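Local atomic coordinates of putative Type I topoisomerase (Deinococcus radiodurans, PDB entry 2F4Q), a protein that probably relaxes DNA as a type IB topoisomerase, breaking a single strand, allowing passage and rejoining it without ATP. Residues L45-A50 and Q76-P81; A101-K106 and E319-S324; H132-R137 and Q179-S184. All coordinates share one frame; numbering follows the deposited sequence.

In the fold
The three contacts run from the N-terminal five-stranded sheet into the helical catalytic core. Interaction 1 comes first along the chain, packing a loop onto strand 75-79; its centre lies about 26 Å from that of interaction 2 and about 35 Å from that of interaction 3. Helix 91-113, next after that strand, carries residues 101-106 of interaction 2, which reach a C-terminal segment. Interaction 3 forms within the span between 106 and 319, its centre about 18 Å from that of interaction 2, and H132 touches L102 and K106. Interaction 1 belongs to the N-terminal domain and the other two to the catalytic part, probably the two lobes that in type IB enzymes enclose the DNA.

Interaction 1: L45-A50 and Q76-P81; sequences LAVPPA and QYRYHP
R78 carries nearly all of this contact, its side chain running along the loop L45-A50 and meeting L45, V47 and P48 in turn along its length. At its base, R78 CB lies 4.1 Å from L45 CD2, and one carbon further R78 CG rests 3.8 Å from V47 CG2. Leucine and valine suit these places because they also pack down onto the sheet, L45 on V56 and Q65, V47 on V54 and A66. The arginine bends at its second torsion (chi2 -64°), which turns CD past the loop backbone, 3.8 Å from L45 O. Beyond it the guanidinium has A46 O above one face, 4.0 Å from the plane and offset toward the rim, while NH2 ends 3.7 Å from P48 CD on the proline ring. Y79 adds its backbone: Y79 O is 4.0 Å from L45 CD2, whereas its side chain starts off away from the loop, and the ring packs on R227 and P232. Strand 75-79 is the edge of the five-stranded sheet, and the loop follows helix 40-44, which A46 leaves with positive phi. The loop carbonyls of V47 and P48 are bonded by R15. No hydrogen bond joins the two segments, so the contact rests on the arginine's aliphatic part against apolar groups, probably aided by the attraction of its charge for the carbonyl dipoles of L45 and A46.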
ATOM      1  N   LEU A  45       4.734  -9.330  24.210  1.00 31.94           N
ATOM      2  CA  LEU A  45       3.703  -9.453  23.177  1.00 31.72           C
ATOM      3  C   LEU A  45       2.458 -10.192  23.671  1.00 31.56           C
ATOM      4  O   LEU A  45       1.361  -9.984  23.147  1.00 31.48           O
ATOM      5  CB  LEU A  45       4.266 -10.155  21.936  1.00 31.68           C
ATOM      6  CG  LEU A  45       5.387  -9.460  21.154  1.00 31.57           C
ATOM      7  CD1 LEU A  45       6.046 -10.430  20.188  1.00 31.48           C
ATOM      8  CD2 LEU A  45       4.872  -8.230  20.417  1.00 31.41           C
ATOM      9  N   ALA A  46       2.644 -11.046  24.677  1.00 31.39           N
ATOM     10  CA  ALA A  46       1.568 -11.848  25.261  1.00 31.36           C
ATOM     11  C   ALA A  46       0.772 -12.617  24.204  1.00 31.21           C
ATOM     12  O   ALA A  46      -0.454 -12.504  24.119  1.00 31.10           O
ATOM     13  CB  ALA A  46       0.648 -10.977  26.134  1.00 31.49           C
ATOM     14  N   VAL A  47       1.491 -13.391  23.393  1.00 31.11           N
ATOM     15  CA  VAL A  47       0.875 -14.241  22.376  1.00 31.06           C
ATOM     16  C   VAL A  47       0.215 -15.438  23.063  1.00 31.12           C
ATOM     17  O   VAL A  47       0.902 -16.235  23.711  1.00 30.87           O
ATOM     18  CB  VAL A  47       1.904 -14.716  21.315  1.00 31.11           C
ATOM     19  CG1 VAL A  47       1.220 -15.538  20.223  1.00 30.94           C
ATOM     20  CG2 VAL A  47       2.627 -13.522  20.699  1.00 30.81           C
ATOM     21  N   PRO A  48      -1.123 -15.559  22.932  1.00 31.14           N
ATOM     22  CA  PRO A  48      -1.875 -16.610  23.618  1.00 31.18           C
ATOM     23  C   PRO A  48      -1.226 -17.981  23.432  1.00 31.15           C
ATOM     24  O   PRO A  48      -0.969 -18.386  22.297  1.00 31.16           O
ATOM     25  CB  PRO A  48      -3.244 -16.556  22.938  1.00 31.28           C
ATOM     26  CG  PRO A  48      -3.385 -15.144  22.518  1.00 31.10           C
ATOM     27  CD  PRO A  48      -2.006 -14.702  22.117  1.00 31.02           C
ATOM     28  N   PRO A  49      -0.937 -18.680  24.547  1.00 31.16           N
ATOM     29  CA  PRO A  49      -0.185 -19.937  24.508  1.00 31.17           C
ATOM     30  C   PRO A  49      -0.857 -21.039  23.690  1.00 31.28           C
ATOM     31  O   PRO A  49      -0.164 -21.871  23.103  1.00 31.47           O
ATOM     32  CB  PRO A  49      -0.084 -20.340  25.986  1.00 31.12           C
ATOM     33  CG  PRO A  49      -1.167 -19.589  26.675  1.00 31.10           C
ATOM     34  CD  PRO A  49      -1.311 -18.305  25.923  1.00 31.10           C
ATOM     35  N   ALA A  50      -2.189 -21.029  23.636  1.00 31.37           N
ATOM     36  CA  ALA A  50      -2.954 -22.057  22.923  1.00 31.55           C
ATOM     37  C   ALA A  50      -2.872 -21.947  21.390  1.00 31.61           C
ATOM     38  O   ALA A  50      -3.354 -22.827  20.673  1.00 31.56           O
ATOM     39  CB  ALA A  50      -4.410 -22.050  23.389  1.00 31.46           C
ATOM     40  N   GLN A  76      -3.577 -14.744  13.408  1.00 28.29           N
ATOM     41  CA  GLN A  76      -3.626 -13.688  14.407  1.00 28.24           C
ATOM     42  C   GLN A  76      -2.265 -13.021  14.489  1.00 28.58           C
ATOM     43  O   GLN A  76      -1.234 -13.675  14.308  1.00 28.32           O
ATOM     44  CB  GLN A  76      -4.037 -14.245  15.772  1.00 28.30           C
ATOM     45  CG  GLN A  76      -5.430 -14.867  15.811  1.00 27.72           C
ATOM     46  CD  GLN A  76      -6.554 -13.853  15.672  1.00 27.56           C
ATOM     47  OE1 GLN A  76      -6.374 -12.662  15.925  1.00 27.55           O
ATOM     48  NE2 GLN A  76      -7.728 -14.328  15.272  1.00 27.24           N
ATOM     49  N   TYR A  77      -2.271 -11.717  14.753  1.00 28.70           N
ATOM     50  CA  TYR A  77      -1.057 -10.912  14.681  1.00 29.06           C
ATOM     51  C   TYR A  77      -0.816 -10.097  15.932  1.00 29.07           C
ATOM     52  O   TYR A  77      -1.756  -9.655  16.597  1.00 29.42           O
ATOM     53  CB  TYR A  77      -1.113  -9.967  13.475  1.00 29.24           C
ATOM     54  CG  TYR A  77      -1.491 -10.668  12.199  1.00 30.22           C
ATOM     55  CD1 TYR A  77      -0.535 -11.349  11.446  1.00 30.36           C
ATOM     56  CD2 TYR A  77      -2.812 -10.670  11.753  1.00 30.69           C
ATOM     57  CE1 TYR A  77      -0.880 -12.011  10.282  1.00 31.00           C
ATOM     58  CE2 TYR A  77      -3.170 -11.324  10.585  1.00 31.65           C
ATOM     59  CZ  TYR A  77      -2.200 -11.989   9.853  1.00 31.14           C
ATOM     60  OH  TYR A  77      -2.554 -12.630   8.693  1.00 31.52           O
ATOM     61  N   ARG A  78       0.460  -9.925  16.244  1.00 29.21           N
ATOM     62  CA  ARG A  78       0.902  -8.982  17.252  1.00 29.53           C
ATOM     63  C   ARG A  78       1.883  -8.055  16.564  1.00 29.69           C
ATOM     64  O   ARG A  78       2.815  -8.505  15.890  1.00 29.80           O
ATOM     65  CB  ARG A  78       1.562  -9.691  18.438  1.00 29.65           C
ATOM     66  CG  ARG A  78       0.642 -10.646  19.189  1.00 30.69           C
ATOM     67  CD  ARG A  78      -0.522  -9.919  19.845  1.00 32.07           C
ATOM     68  NE  ARG A  78      -1.544 -10.855  20.313  1.00 32.11           N
ATOM     69  CZ  ARG A  78      -2.667 -10.499  20.935  1.00 33.14           C
ATOM     70  NH1 ARG A  78      -2.928  -9.220  21.176  1.00 33.99           N
ATOM     71  NH2 ARG A  78      -3.532 -11.426  21.321  1.00 33.32           N
ATOM     72  N   TYR A  79       1.655  -6.759  16.718  1.00 29.81           N
ATOM     73  CA  TYR A  79       2.467  -5.767  16.034  1.00 30.20           C
ATOM     74  C   TYR A  79       3.471  -5.113  16.975  1.00 30.52           C
ATOM     75  O   TYR A  79       3.345  -5.206  18.205  1.00 30.20           O
ATOM     76  CB  TYR A  79       1.579  -4.702  15.385  1.00 30.18           C
ATOM     77  CG  TYR A  79       0.567  -5.244  14.400  1.00 30.19           C
ATOM     78  CD1 TYR A  79      -0.797  -5.043  14.600  1.00 30.17           C
ATOM     79  CD2 TYR A  79       0.971  -5.960  13.268  1.00 30.20           C
ATOM     80  CE1 TYR A  79      -1.736  -5.537  13.699  1.00 30.26           C
ATOM     81  CE2 TYR A  79       0.039  -6.458  12.363  1.00 29.75           C
ATOM     82  CZ  TYR A  79      -1.309  -6.240  12.586  1.00 29.90           C
ATOM     83  OH  TYR A  79      -2.239  -6.720  11.695  1.00 30.98           O
ATOM     84  N   HIS A  80       4.471  -4.467  16.378  1.00 30.85           N
ATOM     85  CA  HIS A  80       5.388  -3.593  17.097  1.00 31.44           C
ATOM     86  C   HIS A  80       4.559  -2.596  17.910  1.00 31.79           C
ATOM     87  O   HIS A  80       3.578  -2.050  17.398  1.00 31.67           O
ATOM     88  CB  HIS A  80       6.297  -2.854  16.103  1.00 31.67           C
ATOM     89  CG  HIS A  80       7.467  -2.173  16.743  1.00 31.94           C
ATOM     90  ND1 HIS A  80       8.760  -2.631  16.611  1.00 33.01           N
ATOM     91  CD2 HIS A  80       7.537  -1.073  17.530  1.00 32.63           C
ATOM     92  CE1 HIS A  80       9.577  -1.842  17.289  1.00 33.45           C
ATOM     93  NE2 HIS A  80       8.858  -0.890  17.857  1.00 33.22           N
ATOM     94  N   PRO A  81       4.927  -2.382  19.190  1.00 32.27           N
ATOM     95  CA  PRO A  81       4.228  -1.412  20.043  1.00 32.72           C
ATOM     96  C   PRO A  81       4.072  -0.011  19.433  1.00 33.18           C
ATOM     97  O   PRO A  81       3.111   0.684  19.753  1.00 33.20           O
ATOM     98  CB  PRO A  81       5.087  -1.360  21.318  1.00 32.69           C
ATOM     99  CG  PRO A  81       6.347  -2.107  21.001  1.00 32.56           C
ATOM    100  CD  PRO A  81       6.004  -3.074  19.921  1.00 32.28           C
TER

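Interaction 2: A101-K106 and E319-S324; sequences ALPTLK and EGLTRS
P103 and G320 bring the two backbones to a CA-CA distance of 4.7 Å, where helix 91-113 is kinked at the point where the N atoms of P103, a proline with no N-H to give, and T104 make no bond to the preceding turn. Glycine suits the other side of this close approach: G320 has no side chain to collide with the proline, and its positive phi (91°) is readily adopted by glycine. The proline ring projects from the helix against the E319-G320 peptide, with P103 CG 3.3 Å from E319 O and 4.1 Å from G320 CA. Beside it L321 reaches back toward the helix. Its CG stands anti to the carbonyl carbon (chi1 -63°), and from there L321 CD2 touches both L102 CB at 4.0 Å and P103 CD at 4.2 Å, the two leucine side chains crossing at about a right angle. One turn along the helix from L102, K106 extends beyond CG over the same loop, long enough to place K106 NZ 2.9 Å from G320 O. This hydrogen bond lies in the carbonyl plane, with a C=O...N angle of 156°. The ammonium also forms a salt bridge to E325, so its positive charge is paired with a carboxylate while a neutral carbonyl takes another N-H. E325 accepts the N-H of T322, while T322 OG1, at the N-cap, caps a backbone N just past S324, a pattern consistent with a capping box. Helix 323-333 thus starts right next to the lysine. The buried L102 also meets W241 of helix 235-254 and H132 of helix 120-134, and K106 packs on H132 as well, so the C-terminal segment is joined to a bundle of core helices.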
ATOM      1  N   ALA A 101       7.528  -2.331   3.664  1.00 33.87           N
ATOM      2  CA  ALA A 101       6.526  -3.392   3.509  1.00 33.41           C
ATOM      3  C   ALA A 101       6.107  -3.661   2.057  1.00 33.19           C
ATOM      4  O   ALA A 101       5.511  -4.701   1.766  1.00 33.43           O
ATOM      5  CB  ALA A 101       5.292  -3.085   4.366  1.00 34.22           C
ATOM      6  N   LEU A 102       6.404  -2.722   1.156  1.00 32.10           N
ATOM      7  CA  LEU A 102       5.988  -2.831  -0.247  1.00 31.73           C
ATOM      8  C   LEU A 102       6.560  -4.033  -1.023  1.00 31.33           C
ATOM      9  O   LEU A 102       5.821  -4.680  -1.759  1.00 31.19           O
ATOM     10  CB  LEU A 102       6.221  -1.511  -1.002  1.00 31.25           C
ATOM     11  CG  LEU A 102       5.309  -0.335  -0.627  1.00 32.45           C
ATOM     12  CD1 LEU A 102       5.743   0.919  -1.382  1.00 32.96           C
ATOM     13  CD2 LEU A 102       3.831  -0.639  -0.908  1.00 33.81           C
ATOM     14  N   PRO A 103       7.870  -4.332  -0.872  1.00 31.54           N
ATOM     15  CA  PRO A 103       8.392  -5.521  -1.552  1.00 31.82           C
ATOM     16  C   PRO A 103       7.626  -6.804  -1.196  1.00 31.74           C
ATOM     17  O   PRO A 103       7.257  -7.561  -2.088  1.00 31.60           O
ATOM     18  CB  PRO A 103       9.834  -5.596  -1.044  1.00 32.12           C
ATOM     19  CG  PRO A 103      10.178  -4.177  -0.763  1.00 32.20           C
ATOM     20  CD  PRO A 103       8.940  -3.621  -0.144  1.00 31.85           C
ATOM     21  N   THR A 104       7.374  -7.013   0.095  1.00 31.69           N
ATOM     22  CA  THR A 104       6.624  -8.179   0.582  1.00 32.38           C
ATOM     23  C   THR A 104       5.196  -8.213   0.035  1.00 32.66           C
ATOM     24  O   THR A 104       4.698  -9.274  -0.362  1.00 32.30           O
ATOM     25  CB  THR A 104       6.615  -8.230   2.135  1.00 32.40           C
ATOM     26  OG1 THR A 104       7.946  -8.469   2.611  1.00 34.09           O
ATOM     27  CG2 THR A 104       5.704  -9.352   2.657  1.00 32.70           C
ATOM     28  N   LEU A 105       4.538  -7.056   0.027  1.00 32.49           N
ATOM     29  CA  LEU A 105       3.230  -6.915  -0.610  1.00 33.68           C
ATOM     30  C   LEU A 105       3.241  -7.408  -2.062  1.00 34.38           C
ATOM     31  O   LEU A 105       2.343  -8.145  -2.478  1.00 33.89           O
ATOM     32  CB  LEU A 105       2.750  -5.460  -0.549  1.00 33.09           C
ATOM     33  CG  LEU A 105       1.473  -5.151  -1.344  1.00 33.57           C
ATOM     34  CD1 LEU A 105       0.267  -5.916  -0.790  1.00 34.94           C
ATOM     35  CD2 LEU A 105       1.206  -3.652  -1.419  1.00 34.19           C
ATOM     36  N   LYS A 106       4.264  -7.006  -2.817  1.00 35.60           N
ATOM     37  CA  LYS A 106       4.399  -7.402  -4.222  1.00 37.39           C
ATOM     38  C   LYS A 106       4.485  -8.926  -4.375  1.00 37.25           C
ATOM     39  O   LYS A 106       3.838  -9.498  -5.257  1.00 37.16           O
ATOM     40  CB  LYS A 106       5.593  -6.686  -4.884  1.00 37.94           C
ATOM     41  CG  LYS A 106       5.331  -5.199  -5.177  1.00 39.52           C
ATOM     42  CD  LYS A 106       6.620  -4.355  -5.339  1.00 39.66           C
ATOM     43  CE  LYS A 106       6.300  -2.875  -5.560  1.00 40.63           C
ATOM     44  NZ  LYS A 106       7.497  -2.006  -5.913  1.00 42.73           N
ATOM     45  N   GLU A 319      15.831  -2.834  -2.176  1.00 35.15           N
ATOM     46  CA  GLU A 319      15.430  -3.971  -3.000  1.00 35.98           C
ATOM     47  C   GLU A 319      13.907  -4.102  -3.062  1.00 35.85           C
ATOM     48  O   GLU A 319      13.229  -4.055  -2.037  1.00 35.40           O
ATOM     49  CB  GLU A 319      16.060  -5.251  -2.441  1.00 36.44           C
ATOM     50  CG  GLU A 319      15.872  -6.493  -3.303  1.00 39.53           C
ATOM     51  CD  GLU A 319      16.717  -6.488  -4.569  1.00 43.11           C
ATOM     52  OE1 GLU A 319      17.809  -5.873  -4.580  1.00 44.85           O
ATOM     53  OE2 GLU A 319      16.287  -7.117  -5.556  1.00 45.24           O
ATOM     54  N   GLY A 320      13.375  -4.246  -4.272  1.00 35.81           N
ATOM     55  CA  GLY A 320      11.937  -4.413  -4.459  1.00 35.79           C
ATOM     56  C   GLY A 320      11.185  -3.117  -4.667  1.00 35.94           C
ATOM     57  O   GLY A 320       9.995  -3.130  -4.990  1.00 36.36           O
ATOM     58  N   LEU A 321      11.873  -1.994  -4.459  1.00 35.20           N
ATOM     59  CA  LEU A 321      11.311  -0.677  -4.726  1.00 34.65           C
ATOM     60  C   LEU A 321      11.786  -0.141  -6.070  1.00 34.61           C
ATOM     61  O   LEU A 321      12.888  -0.472  -6.520  1.00 34.86           O
ATOM     62  CB  LEU A 321      11.730   0.314  -3.639  1.00 34.14           C
ATOM     63  CG  LEU A 321      11.270   0.074  -2.199  1.00 34.21           C
ATOM     64  CD1 LEU A 321      11.819   1.174  -1.300  1.00 32.62           C
ATOM     65  CD2 LEU A 321       9.748   0.039  -2.127  1.00 33.78           C
ATOM     66  N   THR A 322      10.956   0.695  -6.687  1.00 34.97           N
ATOM     67  CA  THR A 322      11.321   1.421  -7.906  1.00 35.60           C
ATOM     68  C   THR A 322      12.306   2.533  -7.560  1.00 35.44           C
ATOM     69  O   THR A 322      12.491   2.855  -6.382  1.00 34.70           O
ATOM     70  CB  THR A 322      10.078   2.062  -8.584  1.00 35.40           C
ATOM     71  OG1 THR A 322       9.567   3.134  -7.777  1.00 36.36           O
ATOM     72  CG2 THR A 322       8.990   1.026  -8.817  1.00 37.12           C
ATOM     73  N   ARG A 323      12.917   3.131  -8.583  1.00 34.73           N
ATOM     74  CA  ARG A 323      13.847   4.244  -8.380  1.00 34.95           C
ATOM     75  C   ARG A 323      13.193   5.364  -7.568  1.00 33.70           C
ATOM     76  O   ARG A 323      13.776   5.843  -6.599  1.00 33.39           O
ATOM     77  CB  ARG A 323      14.359   4.783  -9.725  1.00 34.97           C
ATOM     78  CG  ARG A 323      15.507   5.788  -9.602  1.00 37.08           C
ATOM     79  CD  ARG A 323      16.184   6.050 -10.950  1.00 37.96           C
ATOM     80  NE  ARG A 323      17.378   6.890 -10.813  1.00 42.79           N
ATOM     81  CZ  ARG A 323      18.240   7.160 -11.791  1.00 43.65           C
ATOM     82  NH1 ARG A 323      18.063   6.665 -13.010  1.00 46.23           N
ATOM     83  NH2 ARG A 323      19.290   7.934 -11.553  1.00 44.47           N
ATOM     84  N   SER A 324      11.992   5.766  -7.978  1.00 32.95           N
ATOM     85  CA  SER A 324      11.267   6.862  -7.330  1.00 33.02           C
ATOM     86  C   SER A 324      10.887   6.494  -5.902  1.00 32.38           C
ATOM     87  O   SER A 324      11.040   7.302  -4.990  1.00 31.70           O
ATOM     88  CB  SER A 324      10.003   7.196  -8.126  0.50 33.15           C
ATOM     89  OG  SER A 324       9.705   8.573  -8.044  0.50 33.77           O
TER

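Interaction 3: H132-R137 and Q179-S184; sequences HVARFR and QHKATS
K181 NZ is gripped by three partners: A134 O at 2.7 Å, water 2 at 2.9 Å and, in a salt bridge, the carboxylate of D277. K181 belongs to strand 178-184, an outer strand of the three-stranded antiparallel sheet in the type IB catalytic core, and A134 ends helix 120-134. The lysine bond is tilted somewhat from the carbonyl plane, with a C=O...N angle of 159°. Lysine suits the place: its flexible chain spans the gap from strand to helix end, and its ammonium offers several N-H donors to the carbonyl, the water and the carboxylate. With CG anti to the carbonyl carbon (chi1 -50°), K181 CG lies 3.3 Å from F136 CE1. A bend at the second torsion (chi2 -86°) then carries the chain on past A134 O, which K181 CD and CE approach to 3.3 and 3.2 Å, and ends with NZ. R135, the first residue past the helix, has positive phi; its O accepts from water 2 at 2.7 Å, and that water therefore links R135 O to the lysine. R135 NE and K181 NZ, 3.9 Å apart, are brought together by D277, each paired with one of its oxygens. R137 lies beside K174 and R239, consistent with the basic cluster that type IB enzymes gather around the scissile phosphate. Further along the strand, water 1 donates to V133 O and, weakly, to A182 O. The phenylalanine ring fills the apolar part: F169 meets it edge-to-face, and A134 CB sits over one face, offset toward the rim, while itself lying 4.2 Å from K181 CB.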
ATOM      1  N   HIS A 132      -2.809   0.410  -4.672  1.00 30.45           N
ATOM      2  CA  HIS A 132      -1.422   0.838  -4.672  1.00 30.68           C
ATOM      3  C   HIS A 132      -1.081   1.782  -5.835  1.00 31.21           C
ATOM      4  O   HIS A 132      -0.623   2.903  -5.614  1.00 31.79           O
ATOM      5  CB  HIS A 132      -0.502  -0.383  -4.666  1.00 30.94           C
ATOM      6  CG  HIS A 132       0.953  -0.046  -4.684  1.00 32.54           C
ATOM      7  ND1 HIS A 132       1.893  -0.871  -5.263  1.00 34.96           N
ATOM      8  CD2 HIS A 132       1.634   1.023  -4.206  1.00 34.50           C
ATOM      9  CE1 HIS A 132       3.090  -0.321  -5.150  1.00 35.39           C
ATOM     10  NE2 HIS A 132       2.960   0.826  -4.509  1.00 34.78           N
ATOM     11  N   VAL A 133      -1.307   1.312  -7.060  1.00 31.04           N
ATOM     12  CA  VAL A 133      -0.885   2.038  -8.264  1.00 31.75           C
ATOM     13  C   VAL A 133      -1.751   3.270  -8.582  1.00 31.93           C
ATOM     14  O   VAL A 133      -1.259   4.229  -9.185  1.00 32.65           O
ATOM     15  CB  VAL A 133      -0.813   1.072  -9.481  0.50 31.78           C
ATOM     16  CG1 VAL A 133      -0.611   1.824 -10.798  0.50 32.14           C
ATOM     17  CG2 VAL A 133       0.301   0.056  -9.269  0.50 32.51           C
ATOM     18  N   ALA A 134      -3.020   3.250  -8.179  1.00 31.63           N
ATOM     19  CA  ALA A 134      -3.945   4.327  -8.547  1.00 31.33           C
ATOM     20  C   ALA A 134      -4.514   5.113  -7.364  1.00 31.43           C
ATOM     21  O   ALA A 134      -5.215   6.093  -7.570  1.00 32.05           O
ATOM     22  CB  ALA A 134      -5.078   3.784  -9.437  1.00 31.27           C
ATOM     23  N   ARG A 135      -4.200   4.690  -6.137  1.00 31.31           N
ATOM     24  CA  ARG A 135      -4.505   5.479  -4.925  1.00 31.20           C
ATOM     25  C   ARG A 135      -6.016   5.636  -4.692  1.00 31.42           C
ATOM     26  O   ARG A 135      -6.470   6.639  -4.141  1.00 31.92           O
ATOM     27  CB  ARG A 135      -3.814   6.855  -4.982  1.00 30.72           C
ATOM     28  CG  ARG A 135      -2.278   6.765  -5.156  1.00 30.95           C
ATOM     29  CD  ARG A 135      -1.654   8.096  -5.585  1.00 32.37           C
ATOM     30  NE  ARG A 135      -2.124   8.527  -6.909  1.00 32.32           N
ATOM     31  CZ  ARG A 135      -1.682   8.045  -8.070  1.00 35.98           C
ATOM     32  NH1 ARG A 135      -0.710   7.142  -8.109  1.00 37.39           N
ATOM     33  NH2 ARG A 135      -2.197   8.503  -9.212  1.00 37.68           N
ATOM     34  N   PHE A 136      -6.790   4.638  -5.109  1.00 31.80           N
ATOM     35  CA  PHE A 136      -8.228   4.666  -4.857  1.00 32.63           C
ATOM     36  C   PHE A 136      -8.548   4.564  -3.383  1.00 32.43           C
ATOM     37  O   PHE A 136      -7.798   3.956  -2.613  1.00 32.72           O
ATOM     38  CB  PHE A 136      -8.925   3.502  -5.559  1.00 33.50           C
ATOM     39  CG  PHE A 136      -8.893   3.587  -7.046  1.00 34.90           C
ATOM     40  CD1 PHE A 136      -9.359   4.728  -7.709  1.00 36.89           C
ATOM     41  CD2 PHE A 136      -8.400   2.532  -7.797  1.00 36.75           C
ATOM     42  CE1 PHE A 136      -9.336   4.802  -9.091  1.00 38.75           C
ATOM     43  CE2 PHE A 136      -8.379   2.597  -9.182  1.00 35.95           C
ATOM     44  CZ  PHE A 136      -8.850   3.724  -9.829  1.00 37.36           C
ATOM     45  N   ARG A 137      -9.674   5.157  -2.999  1.00 32.56           N
ATOM     46  CA  ARG A 137     -10.305   4.832  -1.724  1.00 33.85           C
ATOM     47  C   ARG A 137     -10.976   3.473  -1.872  1.00 34.43           C
ATOM     48  O   ARG A 137     -11.336   3.068  -2.982  1.00 34.65           O
ATOM     49  CB  ARG A 137     -11.375   5.860  -1.372  1.00 33.41           C
ATOM     50  CG  ARG A 137     -10.864   7.249  -1.003  1.00 34.25           C
ATOM     51  CD  ARG A 137     -12.057   8.090  -0.542  1.00 37.26           C
ATOM     52  NE  ARG A 137     -11.682   9.383   0.039  1.00 39.41           N
ATOM     53  CZ  ARG A 137     -11.511  10.503  -0.660  1.00 40.95           C
ATOM     54  NH1 ARG A 137     -11.655  10.503  -1.977  1.00 40.70           N
ATOM     55  NH2 ARG A 137     -11.186  11.630  -0.040  1.00 41.63           N
ATOM     56  N   GLN A 179     -12.915  11.099 -10.045  1.00 39.30           N
ATOM     57  CA  GLN A 179     -11.769  10.212 -10.022  1.00 38.77           C
ATOM     58  C   GLN A 179     -11.564   9.699 -11.433  1.00 38.90           C
ATOM     59  O   GLN A 179     -12.430   9.031 -11.985  1.00 39.46           O
ATOM     60  CB  GLN A 179     -11.969   9.065  -9.032  1.00 38.68           C
ATOM     61  CG  GLN A 179     -11.983   9.465  -7.553  1.00 38.96           C
ATOM     62  CD  GLN A 179     -10.590   9.785  -7.017  1.00 38.82           C
ATOM     63  OE1 GLN A 179     -10.109  10.913  -7.138  1.00 39.12           O
ATOM     64  NE2 GLN A 179      -9.937   8.787  -6.436  1.00 40.41           N
ATOM     65  N   HIS A 180     -10.442  10.075 -12.035  1.00 38.37           N
ATOM     66  CA  HIS A 180     -10.058   9.560 -13.340  1.00 38.37           C
ATOM     67  C   HIS A 180      -8.641   9.016 -13.202  1.00 38.71           C
ATOM     68  O   HIS A 180      -7.725   9.720 -12.758  1.00 38.83           O
ATOM     69  CB  HIS A 180     -10.110  10.648 -14.418  0.50 38.78           C
ATOM     70  CG  HIS A 180      -9.575  10.209 -15.751  0.50 38.76           C
ATOM     71  ND1 HIS A 180      -8.227  10.158 -16.037  0.50 40.11           N
ATOM     72  CD2 HIS A 180     -10.210   9.797 -16.873  0.50 39.58           C
ATOM     73  CE1 HIS A 180      -8.056   9.735 -17.277  0.50 39.27           C
ATOM     74  NE2 HIS A 180      -9.245   9.517 -17.809  0.50 40.22           N
ATOM     75  N   LYS A 181      -8.481   7.740 -13.524  1.00 38.32           N
ATOM     76  CA  LYS A 181      -7.208   7.055 -13.351  1.00 38.88           C
ATOM     77  C   LYS A 181      -7.029   6.113 -14.516  1.00 38.85           C
ATOM     78  O   LYS A 181      -7.951   5.386 -14.872  1.00 37.99           O
ATOM     79  CB  LYS A 181      -7.201   6.244 -12.055  1.00 39.04           C
ATOM     80  CG  LYS A 181      -7.653   7.004 -10.818  1.00 41.45           C
ATOM     81  CD  LYS A 181      -6.512   7.763 -10.167  1.00 42.13           C
ATOM     82  CE  LYS A 181      -7.007   8.434  -8.889  1.00 41.46           C
ATOM     83  NZ  LYS A 181      -5.900   8.698  -7.941  1.00 39.67           N
ATOM     84  N   ALA A 182      -5.846   6.129 -15.114  1.00 39.39           N
ATOM     85  CA  ALA A 182      -5.551   5.195 -16.182  1.00 39.98           C
ATOM     86  C   ALA A 182      -4.232   4.500 -15.890  1.00 41.39           C
ATOM     87  O   ALA A 182      -3.267   5.138 -15.457  1.00 41.31           O
ATOM     88  CB  ALA A 182      -5.510   5.904 -17.518  1.00 39.74           C
ATOM     89  N   THR A 183      -4.202   3.189 -16.103  1.00 42.33           N
ATOM     90  CA  THR A 183      -2.968   2.428 -15.955  1.00 43.73           C
ATOM     91  C   THR A 183      -2.796   1.484 -17.140  1.00 44.53           C
ATOM     92  O   THR A 183      -3.775   1.022 -17.731  1.00 44.17           O
ATOM     93  CB  THR A 183      -2.897   1.685 -14.588  1.00 43.87           C
ATOM     94  OG1 THR A 183      -1.695   0.901 -14.511  1.00 45.45           O
ATOM     95  CG2 THR A 183      -4.092   0.786 -14.391  1.00 44.06           C
ATOM     96  N   SER A 184      -1.543   1.230 -17.496  1.00 45.84           N
ATOM     97  CA  SER A 184      -1.233   0.315 -18.578  1.00 47.21           C
ATOM     98  C   SER A 184      -0.505  -0.893 -18.008  1.00 47.92           C
ATOM     99  O   SER A 184       0.608  -0.777 -17.495  1.00 48.29           O
ATOM    100  CB  SER A 184      -0.399   1.011 -19.656  1.00 47.36           C
ATOM    101  OG  SER A 184      -1.118   2.087 -20.232  1.00 48.79           O
TER
HETATM  102  O   HOH W   1      -2.236   5.001 -12.236  1.00 49.14           O
HETATM  103  O   HOH W   2      -7.479   8.746  -5.545  1.00 24.94           O